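Local coordinates for putative aldehyde dehydrogenase (Burkholderia cenocepacia, PDB 4YWE), which probably oxidises aldehydes with NAD or NADP as electron acceptor, and binds calcium and magnesium ions, at residues A[32-37]-A[328-333]; A[43-48]-A[214-219]; A[152-157]-A[230-235]; A[171-176]-A[471-476]; A[180-185]-A[209-214]. One frame throughout, in Å; residues are numbered along the deposited sequence.

How the contacts relate
From the N terminus, contact 1 closes a loop of about 290 residues, slightly shorter than that of contact 4, tying the turn after strand 28-33 to the loop before helix 334-349. Contact 2 joins the end of the next strand to helix 214-223. Contact 3 pairs strands 139-155 and 229-233, contact 4 sets the end of helix 160-174 against the short helix 472-475, and contact 5 links strand 177-182 to the segment following strand 207-209. Contact 5 has the shortest loop and lies within all the others; contact 1 also encloses contacts 2 and 3. Contacts 2, 3 and 4 cross one another, and contact 4 crosses contact 1. Contacts 1 and 5 share the calcium ion and its two waters.

Contact 1 (A[32-37]-A[328-333]); sequences VDPSDG and CGPLIN. With CA (calcium ion), chain K.
Ile332 O accepts a hydrogen bond from the calcium-bound water 2 at 2.9 Å, with Pro34 CB lying beside the same oxygen. The ion that holds this water is also bound by Val32 O at 2.5 Å, so the two segments are joined through a metal site as well as by direct contact. Water 1, another ligand, accepts from Val32 N, while Asp99 and Asp185 complete the shell. The site, made of three backbone carbonyls, one carboxylate oxygen of Asp99 and two waters, is consistent with the intramolecular cation site of aldehyde dehydrogenases. It lies where strand 28-33 turns back into strand 38-44 of a beta hairpin, facing the loop that leads into helix 334-349.

Direct contact is made by two prolines. Pro34 sets its CB against Leu331 O at 3.3 Å. Pro330 answers from the other segment: its CB comes within 3.3 Å of Pro34 O, and its CG is 4.2 Å from Pro34 CB, a looser apolar touch. Beside them, Ser35 OG reaches Pro330 CG at 3.8 Å. With OG anti to the carbonyl carbon and beside the backbone N (chi1 -72°), the hydroxyl skirts the proline ring and takes a hydrogen bond from Ser322 N.

The hairpin turn is held internally by an Asx turn: Ser35 N donates to Asp33 OD1 at 3.0 Å, meeting the oxygen from above the carboxylate plane. Asp33 O meanwhile accepts from both Asp36 N and Gly37 N.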
# COMPACT_ATOMS: atom_id res chain seq x y z
N VAL A 32 -35.35 -23.09 19.13
CA VAL A 32 -35.41 -23.38 20.56
C VAL A 32 -34.69 -22.33 21.40
O VAL A 32 -33.55 -21.97 21.12
CB VAL A 32 -34.83 -24.78 20.84
CG1 VAL A 32 -34.75 -25.04 22.34
CG2 VAL A 32 -35.65 -25.85 20.14
N ASP A 33 -35.37 -21.84 22.43
CA ASP A 33 -34.75 -20.96 23.42
C ASP A 33 -33.99 -21.81 24.42
O ASP A 33 -34.59 -22.53 25.21
CB ASP A 33 -35.82 -20.11 24.13
CG ASP A 33 -35.22 -19.06 25.05
OD1 ASP A 33 -34.00 -19.09 25.32
OD2 ASP A 33 -35.98 -18.19 25.52
N PRO A 34 -32.65 -21.73 24.39
CA PRO A 34 -31.81 -22.57 25.25
C PRO A 34 -31.89 -22.22 26.73
O PRO A 34 -31.37 -22.96 27.57
CB PRO A 34 -30.40 -22.32 24.71
CG PRO A 34 -30.47 -20.96 24.12
CD PRO A 34 -31.85 -20.82 23.56
N SER A 35 -32.54 -21.11 27.06
CA SER A 35 -32.71 -20.71 28.45
C SER A 35 -33.73 -21.61 29.15
O SER A 35 -33.62 -21.86 30.36
CB SER A 35 -33.15 -19.25 28.55
OG SER A 35 -32.08 -18.38 28.22
N ASP A 36 -34.70 -22.11 28.40
CA ASP A 36 -35.71 -23.01 28.95
C ASP A 36 -35.81 -24.30 28.13
O ASP A 36 -36.51 -25.23 28.50
CB ASP A 36 -37.07 -22.32 29.03
CG ASP A 36 -37.46 -21.62 27.74
OD1 ASP A 36 -37.05 -22.08 26.65
OD2 ASP A 36 -38.19 -20.61 27.81
N GLY A 37 -35.10 -24.33 27.00
CA GLY A 37 -35.09 -25.50 26.14
C GLY A 37 -36.39 -25.74 25.40
O GLY A 37 -36.67 -26.86 24.98
N CYS A 328 -23.10 -15.42 32.90
CA CYS A 328 -23.13 -16.43 31.86
C CYS A 328 -24.54 -16.96 31.65
O CYS A 328 -25.34 -17.00 32.59
CB CYS A 328 -22.17 -17.57 32.21
SG CYS A 328 -21.92 -18.77 30.89
N GLY A 329 -24.85 -17.36 30.42
CA GLY A 329 -26.13 -17.97 30.12
C GLY A 329 -25.98 -19.46 29.87
O GLY A 329 -24.93 -20.03 30.15
N PRO A 330 -27.03 -20.09 29.34
CA PRO A 330 -26.98 -21.52 29.00
C PRO A 330 -26.19 -21.77 27.73
O PRO A 330 -25.88 -20.83 26.99
CB PRO A 330 -28.46 -21.87 28.80
CG PRO A 330 -29.06 -20.61 28.30
CD PRO A 330 -28.35 -19.50 29.03
N LEU A 331 -25.85 -23.03 27.47
CA LEU A 331 -25.20 -23.40 26.22
C LEU A 331 -26.25 -23.55 25.13
O LEU A 331 -27.45 -23.56 25.42
CB LEU A 331 -24.38 -24.68 26.39
CG LEU A 331 -23.29 -24.61 27.46
CD1 LEU A 331 -22.44 -25.87 27.46
CD2 LEU A 331 -22.43 -23.37 27.26
N ILE A 332 -25.81 -23.68 23.88
CA ILE A 332 -26.72 -23.57 22.74
C ILE A 332 -27.72 -24.74 22.67
O ILE A 332 -28.86 -24.55 22.24
CB ILE A 332 -25.92 -23.44 21.42
CG1 ILE A 332 -26.84 -23.06 20.26
CG2 ILE A 332 -25.15 -24.71 21.12
CD1 ILE A 332 -27.55 -21.73 20.45
N ASN A 333 -27.31 -25.93 23.10
CA ASN A 333 -28.21 -27.08 23.10
C ASN A 333 -27.70 -28.22 23.98
O ASN A 333 -26.68 -28.09 24.65
CB ASN A 333 -28.45 -27.58 21.67
CG ASN A 333 -27.16 -27.88 20.92
OD1 ASN A 333 -26.17 -28.32 21.51
ND2 ASN A 333 -27.17 -27.65 19.61
CA CA K . -31.97 -21.31 19.32
O HOH W 1 -32.71 -23.30 17.92
O HOH W 2 -30.74 -22.87 20.72

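Contact 2 (A[43-48]-A[214-219]); sequences IARGTA and GHEAGA. With EDO (1,2-ethanediol), chain I.
The edge of the Arg45 guanidinium meets the Glu216 carboxylate, the carboxylate carbon CD lying in the guanidinium plane and the two flat groups turned 27° apart. Over one face of the guanidinium, at NE, lies the CE2 edge of Tyr213, 3.6 Å from Arg45 NE, its ring roughly perpendicular to the guanidinium; Ile29 also touches the arginine side chain. Two nitrogens grip two oxygens, side-on. Arg45 NE donates to Glu216 OE1 at 3.0 Å almost straight (175°), within the guanidinium plane and on the syn lone pair of the oxygen. The second bond of this salt bridge, Arg45 NH2 to Glu216 OE2 at 2.9 Å, is more bent: OE2 is tilted from the guanidinium plane, and NH2 approaches from above the carboxylate plane. Arg45 reaches across because its chain is fully extended from CG to NE, with CG anti to the backbone N (chi1 -177°). Glu27 offers NH1 a long, weak ion pair.

Helix 214-223, which carries Glu216, starts with a wider pi-type turn. It follows strand 207-209 in what is, as in relatives, probably the NAD(P)-binding domain, and Gly214 and Ala217 belong to a sequence pattern resembling the glycine-rich turn of Rossmann folds. The segment 43-48 passes beside the first turn of this helix, running from strand 38-44 into helix 48-63.

Next to the ion pair, Gly46 O rests on Ala217 CB at 3.3 Å. Glu216 OE1 also accepts from water 3 at 2.8 Å. A 1,2-ethanediol molecule, probably from the crystallisation liquor, lies between the segments, where Ala48 N donates to its O2 at 3.2 Å and Thr47 CB lies beside the same oxygen.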
# COMPACT_ATOMS: atom_id res chain seq x y z
N ILE A 43 -38.07 -22.18 11.50
CA ILE A 43 -37.39 -21.69 10.31
C ILE A 43 -37.63 -22.65 9.16
O ILE A 43 -37.96 -23.82 9.37
CB ILE A 43 -35.88 -21.49 10.56
CG1 ILE A 43 -35.26 -22.77 11.12
CG2 ILE A 43 -35.64 -20.32 11.49
CD1 ILE A 43 -33.78 -22.67 11.39
N ALA A 44 -37.48 -22.15 7.94
CA ALA A 44 -37.63 -22.98 6.75
C ALA A 44 -36.51 -24.01 6.66
O ALA A 44 -35.33 -23.68 6.81
CB ALA A 44 -37.65 -22.12 5.50
N ARG A 45 -36.88 -25.27 6.42
CA ARG A 45 -35.90 -26.33 6.24
C ARG A 45 -35.39 -26.31 4.80
O ARG A 45 -35.93 -26.99 3.92
CB ARG A 45 -36.51 -27.70 6.57
CG ARG A 45 -35.53 -28.85 6.47
CD ARG A 45 -36.17 -30.16 6.90
NE ARG A 45 -35.24 -31.29 6.78
CZ ARG A 45 -35.51 -32.52 7.18
NH1 ARG A 45 -36.69 -32.80 7.72
NH2 ARG A 45 -34.61 -33.48 7.04
N GLY A 46 -34.35 -25.52 4.56
CA GLY A 46 -33.83 -25.32 3.22
C GLY A 46 -33.17 -26.54 2.60
O GLY A 46 -32.44 -27.27 3.27
N THR A 47 -33.43 -26.74 1.32
CA THR A 47 -32.84 -27.85 0.58
C THR A 47 -32.17 -27.33 -0.68
O THR A 47 -32.10 -26.12 -0.90
CB THR A 47 -33.89 -28.91 0.21
OG1 THR A 47 -34.99 -28.29 -0.47
CG2 THR A 47 -34.42 -29.60 1.47
N ALA A 48 -31.68 -28.25 -1.51
CA ALA A 48 -30.95 -27.91 -2.73
C ALA A 48 -31.71 -26.97 -3.69
O ALA A 48 -31.11 -26.06 -4.24
CB ALA A 48 -30.54 -29.19 -3.47
N GLY A 214 -27.06 -28.01 8.14
CA GLY A 214 -25.77 -27.97 7.49
C GLY A 214 -25.58 -29.08 6.48
O GLY A 214 -25.03 -28.87 5.41
N HIS A 215 -26.06 -30.28 6.83
CA HIS A 215 -25.90 -31.44 5.97
C HIS A 215 -26.90 -31.44 4.81
O HIS A 215 -26.86 -32.31 3.94
CB HIS A 215 -26.04 -32.74 6.78
CG HIS A 215 -27.43 -33.01 7.24
ND1 HIS A 215 -27.91 -32.57 8.46
CD2 HIS A 215 -28.46 -33.68 6.66
CE1 HIS A 215 -29.17 -32.96 8.60
NE2 HIS A 215 -29.52 -33.64 7.52
N GLU A 216 -27.79 -30.45 4.80
CA GLU A 216 -28.74 -30.30 3.71
C GLU A 216 -28.49 -29.00 2.95
O GLU A 216 -27.90 -29.00 1.87
CB GLU A 216 -30.18 -30.35 4.22
CG GLU A 216 -30.64 -31.74 4.64
CD GLU A 216 -32.11 -31.78 5.02
OE1 GLU A 216 -32.65 -30.73 5.44
OE2 GLU A 216 -32.72 -32.86 4.90
N ALA A 217 -28.94 -27.88 3.52
CA ALA A 217 -28.79 -26.58 2.88
C ALA A 217 -27.33 -26.16 2.80
O ALA A 217 -26.87 -25.66 1.78
CB ALA A 217 -29.61 -25.53 3.62
N GLY A 218 -26.60 -26.35 3.90
CA GLY A 218 -25.20 -25.99 3.95
C GLY A 218 -24.35 -26.73 2.94
O GLY A 218 -23.48 -26.15 2.29
N ALA A 219 -24.62 -28.03 2.80
CA ALA A 219 -23.91 -28.86 1.84
C ALA A 219 -24.24 -28.45 0.41
O ALA A 219 -23.36 -28.42 -0.45
CB ALA A 219 -24.25 -30.33 2.06
C1 EDO I . -29.13 -31.11 -0.39
O1 EDO I . -27.95 -30.98 0.41
C2 EDO I . -30.36 -31.04 0.50
O2 EDO I . -31.54 -31.20 -0.29
O HOH W 3 -32.43 -27.95 5.62

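Contact 3 (A[152-157]-A[230-235]); sequences GHIVPW and ISFTGS
Ser231 N donates to Gly152 O at 2.8 Å, nearly along the C=O axis, and Ile154 N donates to Ser231 O at 3.0 Å. The next bond, Thr233 N to Ile154 O at 3.4 Å, is weak, as the chains begin to part. The same Gly152 O also receives a CA-H...O contact from Ile230 CA.

Strands 152-155 and 230-233 run parallel, their directions differing by 7°. They belong to the Rossmann-like sheet of what is probably the cofactor domain, as in the family, in which strand 139-155 stands between strands 177-182 and 229-233.

Apolar contacts lie on the face bearing Ile154 and Phe232. Ile154 CB and CG2 meet the CD1 corner of the phenyl ring, CB at 3.6 Å; Phe232 puts its ring there with CG anti to the backbone N (chi1 179°). At the strand ends, Pro156 CG packs on Thr233 CG2 at 3.8 Å.

On the polar side, water 4 donates to Ile154 O at 3.1 Å and to Ser231 OG. Ser231 OG also bonds Glu467 and Ser167, while Thr233 OG1 has Arg166 as partner and its side chain touches Glu256, the predicted active-site residue.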
# COMPACT_ATOMS: atom_id res chain seq x y z
N GLY A 152 -20.57 -17.37 -1.13
CA GLY A 152 -21.33 -18.19 -0.21
C GLY A 152 -20.86 -17.99 1.22
O GLY A 152 -19.66 -17.87 1.47
N HIS A 153 -21.80 -17.95 2.16
CA HIS A 153 -21.46 -17.66 3.54
C HIS A 153 -22.07 -18.68 4.50
O HIS A 153 -23.29 -18.80 4.60
CB HIS A 153 -21.93 -16.25 3.91
CG HIS A 153 -21.38 -15.18 3.02
ND1 HIS A 153 -20.29 -14.41 3.37
CD2 HIS A 153 -21.77 -14.75 1.80
CE1 HIS A 153 -20.03 -13.56 2.40
NE2 HIS A 153 -20.91 -13.74 1.44
N ILE A 154 -21.21 -19.41 5.20
CA ILE A 154 -21.65 -20.34 6.24
C ILE A 154 -21.46 -19.68 7.60
O ILE A 154 -20.33 -19.46 8.04
CB ILE A 154 -20.91 -21.68 6.16
CG1 ILE A 154 -20.97 -22.24 4.73
CG2 ILE A 154 -21.50 -22.67 7.15
CD1 ILE A 154 -22.37 -22.53 4.25
N VAL A 155 -22.57 -19.36 8.26
CA VAL A 155 -22.53 -18.64 9.52
C VAL A 155 -22.98 -19.54 10.66
O VAL A 155 -24.03 -20.17 10.58
CB VAL A 155 -23.39 -17.36 9.45
CG1 VAL A 155 -23.31 -16.58 10.75
CG2 VAL A 155 -22.95 -16.50 8.27
N PRO A 156 -22.17 -19.61 11.74
CA PRO A 156 -22.49 -20.46 12.89
C PRO A 156 -23.45 -19.81 13.88
O PRO A 156 -23.92 -18.69 13.66
CB PRO A 156 -21.12 -20.69 13.53
CG PRO A 156 -20.35 -19.47 13.20
CD PRO A 156 -20.84 -18.99 11.85
N TRP A 157 -23.73 -20.52 14.97
CA TRP A 157 -24.77 -20.13 15.92
C TRP A 157 -24.26 -19.29 17.10
O TRP A 157 -25.05 -18.68 17.81
CB TRP A 157 -25.47 -21.38 16.46
CG TRP A 157 -24.51 -22.47 16.86
CD1 TRP A 157 -24.17 -23.57 16.12
CD2 TRP A 157 -23.75 -22.55 18.07
NE1 TRP A 157 -23.26 -24.33 16.80
CE2 TRP A 157 -22.98 -23.73 18.00
CE3 TRP A 157 -23.64 -21.75 19.21
CZ2 TRP A 157 -22.12 -24.13 19.02
CZ3 TRP A 157 -22.79 -22.14 20.22
CH2 TRP A 157 -22.04 -23.32 20.12
N ILE A 230 -16.29 -19.05 -1.01
CA ILE A 230 -17.02 -19.44 0.19
C ILE A 230 -16.31 -18.94 1.44
O ILE A 230 -15.11 -19.12 1.60
CB ILE A 230 -17.22 -20.96 0.26
CG1 ILE A 230 -18.01 -21.46 -0.96
CG2 ILE A 230 -17.92 -21.35 1.55
CD1 ILE A 230 -18.25 -22.95 -0.96
N SER A 231 -17.08 -18.30 2.32
CA SER A 231 -16.57 -17.88 3.62
C SER A 231 -17.14 -18.79 4.70
O SER A 231 -18.33 -18.71 5.03
CB SER A 231 -16.93 -16.42 3.90
OG SER A 231 -16.54 -16.04 5.21
N PHE A 232 -16.30 -19.66 5.25
CA PHE A 232 -16.76 -20.63 6.24
C PHE A 232 -16.27 -20.30 7.65
O PHE A 232 -15.12 -19.92 7.85
CB PHE A 232 -16.31 -22.04 5.86
CG PHE A 232 -16.73 -23.10 6.85
CD1 PHE A 232 -17.95 -23.73 6.74
CD2 PHE A 232 -15.89 -23.45 7.90
CE1 PHE A 232 -18.34 -24.70 7.65
CE2 PHE A 232 -16.27 -24.42 8.82
CZ PHE A 232 -17.50 -25.04 8.69
N THR A 233 -17.16 -20.47 8.62
CA THR A 233 -16.81 -20.37 10.03
C THR A 233 -17.52 -21.47 10.81
O THR A 233 -18.74 -21.48 10.91
CB THR A 233 -17.19 -19.00 10.62
OG1 THR A 233 -16.53 -17.96 9.89
CG2 THR A 233 -16.79 -18.93 12.08
N GLY A 234 -16.74 -22.39 11.37
CA GLY A 234 -17.30 -23.50 12.12
C GLY A 234 -16.26 -24.51 12.57
O GLY A 234 -15.08 -24.19 12.66
N SER A 235 -16.71 -25.73 12.84
CA SER A 235 -15.83 -26.79 13.30
C SER A 235 -14.84 -27.19 12.20
O SER A 235 -15.17 -27.10 11.01
CB SER A 235 -16.64 -28.02 13.74
OG SER A 235 -17.29 -28.61 12.63
O HOH W 4 -18.18 -17.35 7.49

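Contact 4 (A[171-176]-A[471-476]); sequences ALAAGN and EALYGF
The Ala171 methyl lies over one face of the Phe476 ring, offset toward the rim. The CB is 4.0 Å from the ring centroid of Phe476, 26° off the normal, a CH-pi contact, and its nearest ring atoms are CD1 and CE1. The ring thus lies against the side of helix 160-174, and it also meets the ring of His229.

Asn176 comes to Phe476 at about a right angle, its amide plane 57° from the phenyl plane. Its ND2 donates to Phe476 O at 2.9 Å and to Ala171 O at 3.0 Å, each acceptor close to the amide plane and each bond on a carbonyl lone pair. With CG beside the backbone N (chi1 -58°), the amide folds back over the helix end and ND2 can reach Ala171 O, which already accepts from Asn176 N. Gly149 N donates to OD1, so both ends of the amide are engaged and its rotation is fixed.

Around this, Ala174 CB packs on Phe476 CB at 3.9 Å, and Leu473 CD2 touches Ala173 CB at 4.2 Å, near Tyr121.

Leu473 of the short helix 472-475, which leads into strand 477-485, and Phe476 just after that helix pack on the C-terminal end of helix 160-174, which Gly175, with positive phi, closes in a Schellman motif.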
# COMPACT_ATOMS: atom_id res chain seq x y z
N ALA A 171 -17.94 -8.77 2.00
CA ALA A 171 -18.29 -9.29 0.68
C ALA A 171 -19.10 -8.26 -0.11
O ALA A 171 -18.85 -8.04 -1.29
CB ALA A 171 -19.07 -10.59 0.82
N LEU A 172 -20.07 -7.64 0.56
CA LEU A 172 -20.89 -6.61 -0.07
C LEU A 172 -20.06 -5.39 -0.45
O LEU A 172 -20.21 -4.84 -1.54
CB LEU A 172 -22.03 -6.20 0.86
CG LEU A 172 -23.21 -7.17 0.96
CD1 LEU A 172 -24.20 -6.70 2.01
CD2 LEU A 172 -23.88 -7.30 -0.40
N ALA A 173 -19.18 -4.97 0.46
CA ALA A 173 -18.33 -3.81 0.22
C ALA A 173 -17.41 -4.06 -0.97
O ALA A 173 -17.09 -3.14 -1.72
CB ALA A 173 -17.51 -3.48 1.47
N ALA A 174 -17.00 -5.31 -1.14
CA ALA A 174 -16.13 -5.70 -2.24
C ALA A 174 -16.89 -5.75 -3.57
O ALA A 174 -16.27 -5.79 -4.64
CB ALA A 174 -15.48 -7.05 -1.95
N GLY A 175 -18.21 -5.77 -3.49
CA GLY A 175 -19.04 -5.75 -4.69
C GLY A 175 -19.65 -7.09 -5.06
O GLY A 175 -20.17 -7.25 -6.17
N ASN A 176 -19.58 -8.05 -4.15
CA ASN A 176 -20.14 -9.37 -4.39
C ASN A 176 -21.62 -9.43 -4.04
O ASN A 176 -22.13 -8.62 -3.26
CB ASN A 176 -19.38 -10.43 -3.57
CG ASN A 176 -17.90 -10.46 -3.88
OD1 ASN A 176 -17.47 -11.10 -4.83
ND2 ASN A 176 -17.11 -9.76 -3.06
N GLU A 471 -8.04 -5.85 5.50
CA GLU A 471 -7.41 -7.01 4.86
C GLU A 471 -8.42 -8.01 4.30
O GLU A 471 -8.13 -8.74 3.35
CB GLU A 471 -6.49 -7.71 5.87
CG GLU A 471 -5.73 -8.91 5.32
CD GLU A 471 -4.53 -8.50 4.47
OE1 GLU A 471 -4.24 -7.29 4.39
OE2 GLU A 471 -3.88 -9.40 3.90
N ALA A 472 -9.62 -8.04 4.88
CA ALA A 472 -10.65 -9.00 4.50
C ALA A 472 -11.10 -8.79 3.05
O ALA A 472 -11.51 -9.74 2.38
CB ALA A 472 -11.83 -8.91 5.44
N LEU A 473 -11.03 -7.54 2.59
CA LEU A 473 -11.46 -7.19 1.24
C LEU A 473 -10.63 -7.91 0.17
O LEU A 473 -11.12 -8.16 -0.94
CB LEU A 473 -11.38 -5.68 1.03
CG LEU A 473 -12.23 -4.81 1.96
CD1 LEU A 473 -12.00 -3.34 1.68
CD2 LEU A 473 -13.71 -5.16 1.80
N TYR A 474 -9.38 -8.23 0.49
CA TYR A 474 -8.50 -8.92 -0.46
C TYR A 474 -8.93 -10.37 -0.64
O TYR A 474 -8.70 -10.96 -1.70
CB TYR A 474 -7.05 -8.85 0.01
CG TYR A 474 -6.53 -7.44 0.15
CD1 TYR A 474 -6.28 -6.65 -0.96
CD2 TYR A 474 -6.28 -6.89 1.41
CE1 TYR A 474 -5.81 -5.35 -0.83
CE2 TYR A 474 -5.81 -5.60 1.55
CZ TYR A 474 -5.57 -4.84 0.43
OH TYR A 474 -5.10 -3.55 0.56
N GLY A 475 -9.55 -10.94 0.38
CA GLY A 475 -10.06 -12.29 0.30
C GLY A 475 -11.38 -12.37 -0.45
O GLY A 475 -11.76 -13.43 -0.93
N PHE A 476 -12.07 -11.24 -0.55
CA PHE A 476 -13.36 -11.19 -1.23
C PHE A 476 -13.25 -10.57 -2.62
O PHE A 476 -14.26 -10.28 -3.26
CB PHE A 476 -14.38 -10.41 -0.39
CG PHE A 476 -14.92 -11.19 0.77
CD1 PHE A 476 -15.79 -12.25 0.56
CD2 PHE A 476 -14.57 -10.87 2.07
CE1 PHE A 476 -16.29 -12.98 1.63
CE2 PHE A 476 -15.07 -11.59 3.14
CZ PHE A 476 -15.93 -12.64 2.92

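Contact 5 (A[180-185]-A[209-214]). With CA (calcium ion), chain K.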
# COMPACT_ATOMS: atom_id res chain seq x y z
N VAL A 180 -26.36 -16.76 1.85
CA VAL A 180 -26.04 -17.06 3.24
C VAL A 180 -26.80 -18.28 3.76
O VAL A 180 -28.02 -18.36 3.65
CB VAL A 180 -26.33 -15.84 4.14
CG1 VAL A 180 -25.95 -16.15 5.58
CG2 VAL A 180 -25.58 -14.62 3.62
N LYS A 181 -26.06 -19.22 4.34
CA LYS A 181 -26.65 -20.36 5.02
C LYS A 181 -26.30 -20.29 6.51
O LYS A 181 -25.29 -20.84 6.94
CB LYS A 181 -26.15 -21.68 4.42
CG LYS A 181 -27.19 -22.79 4.37
CD LYS A 181 -27.70 -23.19 5.75
CE LYS A 181 -26.59 -23.79 6.60
NZ LYS A 181 -27.10 -24.22 7.94
N PRO A 182 -27.14 -19.59 7.29
CA PRO A 182 -26.89 -19.44 8.72
C PRO A 182 -27.18 -20.72 9.50
O PRO A 182 -27.75 -21.66 8.95
CB PRO A 182 -27.85 -18.31 9.12
CG PRO A 182 -28.99 -18.45 8.16
CD PRO A 182 -28.38 -18.91 6.86
N ALA A 183 -26.80 -20.74 10.78
CA ALA A 183 -26.88 -21.95 11.59
C ALA A 183 -28.31 -22.28 12.01
O ALA A 183 -29.09 -21.39 12.35
CB ALA A 183 -26.00 -21.82 12.82
N GLU A 184 -28.64 -23.56 12.01
CA GLU A 184 -29.98 -24.02 12.36
C GLU A 184 -30.27 -23.85 13.85
O GLU A 184 -31.43 -23.82 14.26
CB GLU A 184 -30.16 -25.49 11.96
CG GLU A 184 -29.11 -26.44 12.52
CD GLU A 184 -27.90 -26.58 11.61
OE1 GLU A 184 -27.41 -25.56 11.10
OE2 GLU A 184 -27.44 -27.73 11.42
N ASP A 185 -29.22 -23.73 14.65
CA ASP A 185 -29.38 -23.59 16.09
C ASP A 185 -29.63 -22.14 16.51
O ASP A 185 -30.17 -21.89 17.58
CB ASP A 185 -28.16 -24.15 16.82
CG ASP A 185 -28.13 -25.67 16.83
OD1 ASP A 185 -29.12 -26.27 17.31
OD2 ASP A 185 -27.14 -26.25 16.36
N ILE A 209 -30.79 -15.26 2.00
CA ILE A 209 -30.68 -16.09 3.20
C ILE A 209 -31.44 -17.39 3.02
O ILE A 209 -32.64 -17.38 2.72
CB ILE A 209 -31.18 -15.34 4.45
CG1 ILE A 209 -30.70 -13.89 4.45
CG2 ILE A 209 -30.73 -16.06 5.71
CD1 ILE A 209 -29.21 -13.72 4.60
N VAL A 210 -30.75 -18.51 3.20
CA VAL A 210 -31.40 -19.82 3.15
C VAL A 210 -31.13 -20.57 4.45
O VAL A 210 -30.03 -21.06 4.67
CB VAL A 210 -30.93 -20.64 1.93
CG1 VAL A 210 -31.57 -22.02 1.95
CG2 VAL A 210 -31.26 -19.91 0.64
N THR A 211 -32.15 -20.65 5.30
CA THR A 211 -32.04 -21.39 6.55
C THR A 211 -32.10 -22.89 6.27
O THR A 211 -32.55 -23.30 5.21
CB THR A 211 -33.14 -21.00 7.54
OG1 THR A 211 -34.43 -21.24 6.95
CG2 THR A 211 -33.03 -19.54 7.93
N GLY A 212 -31.66 -23.69 7.23
CA GLY A 212 -31.69 -25.13 7.08
C GLY A 212 -30.53 -25.85 7.74
O GLY A 212 -29.65 -25.22 8.33
N TYR A 213 -30.54 -27.18 7.65
CA TYR A 213 -29.48 -27.99 8.25
C TYR A 213 -28.19 -27.87 7.45
O TYR A 213 -28.22 -27.65 6.24
CB TYR A 213 -29.91 -29.45 8.34
CG TYR A 213 -31.04 -29.71 9.30
CD1 TYR A 213 -30.89 -29.48 10.66
CD2 TYR A 213 -32.26 -30.20 8.86
CE1 TYR A 213 -31.92 -29.72 11.55
CE2 TYR A 213 -33.30 -30.44 9.74
CZ TYR A 213 -33.12 -30.20 11.08
OH TYR A 213 -34.15 -30.44 11.96
N GLY A 214 -27.06 -28.01 8.14
CA GLY A 214 -25.77 -27.97 7.49
C GLY A 214 -25.58 -29.08 6.48
O GLY A 214 -25.03 -28.87 5.41
CA CA K . -31.97 -21.31 19.32
O HOH W 2 -30.74 -22.87 20.72
O HOH W 1 -32.71 -23.30 17.92
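Val180 and Ile209 pair in parallel, and Val210 N donates to Val180 O at 2.8 Å in a straight bond (179°), before the two chains diverge.

On the shared face Val180 and Ile209 lie side by side, Ile209 CD1 3.6 Å from Val180 CB. The other branch of Ile209, CG2, meets Pro182 CG at 3.8 Å, the two side chains crossing at about a right angle.

Lys181 bends at chi2 and chi3 to bring its ammonium back over the segment 209-214. NZ donates to Gly212 O at 2.8 Å and to Pro182 O at 2.8 Å, in both cases from above the carbonyl plane, and forms a salt bridge with Glu184 OE1 at 3.4 Å. Strands 177-182 and 207-209 of the Rossmann-like domain end here; in NAD-dependent relatives the Lys and Glu of this Lys-Pro-Ala-Glu run hold the adenosine ribose of the cofactor, and they may do so in this protein.

Glu184 OE2 receives a weak bond from Gly214 N at 3.3 Å, at the start of helix 214-223, and sits at the edge of the Tyr213 ring, the carboxylate turned 79° to it. One residue on, Asp185 O binds the calcium ion at 2.6 Å.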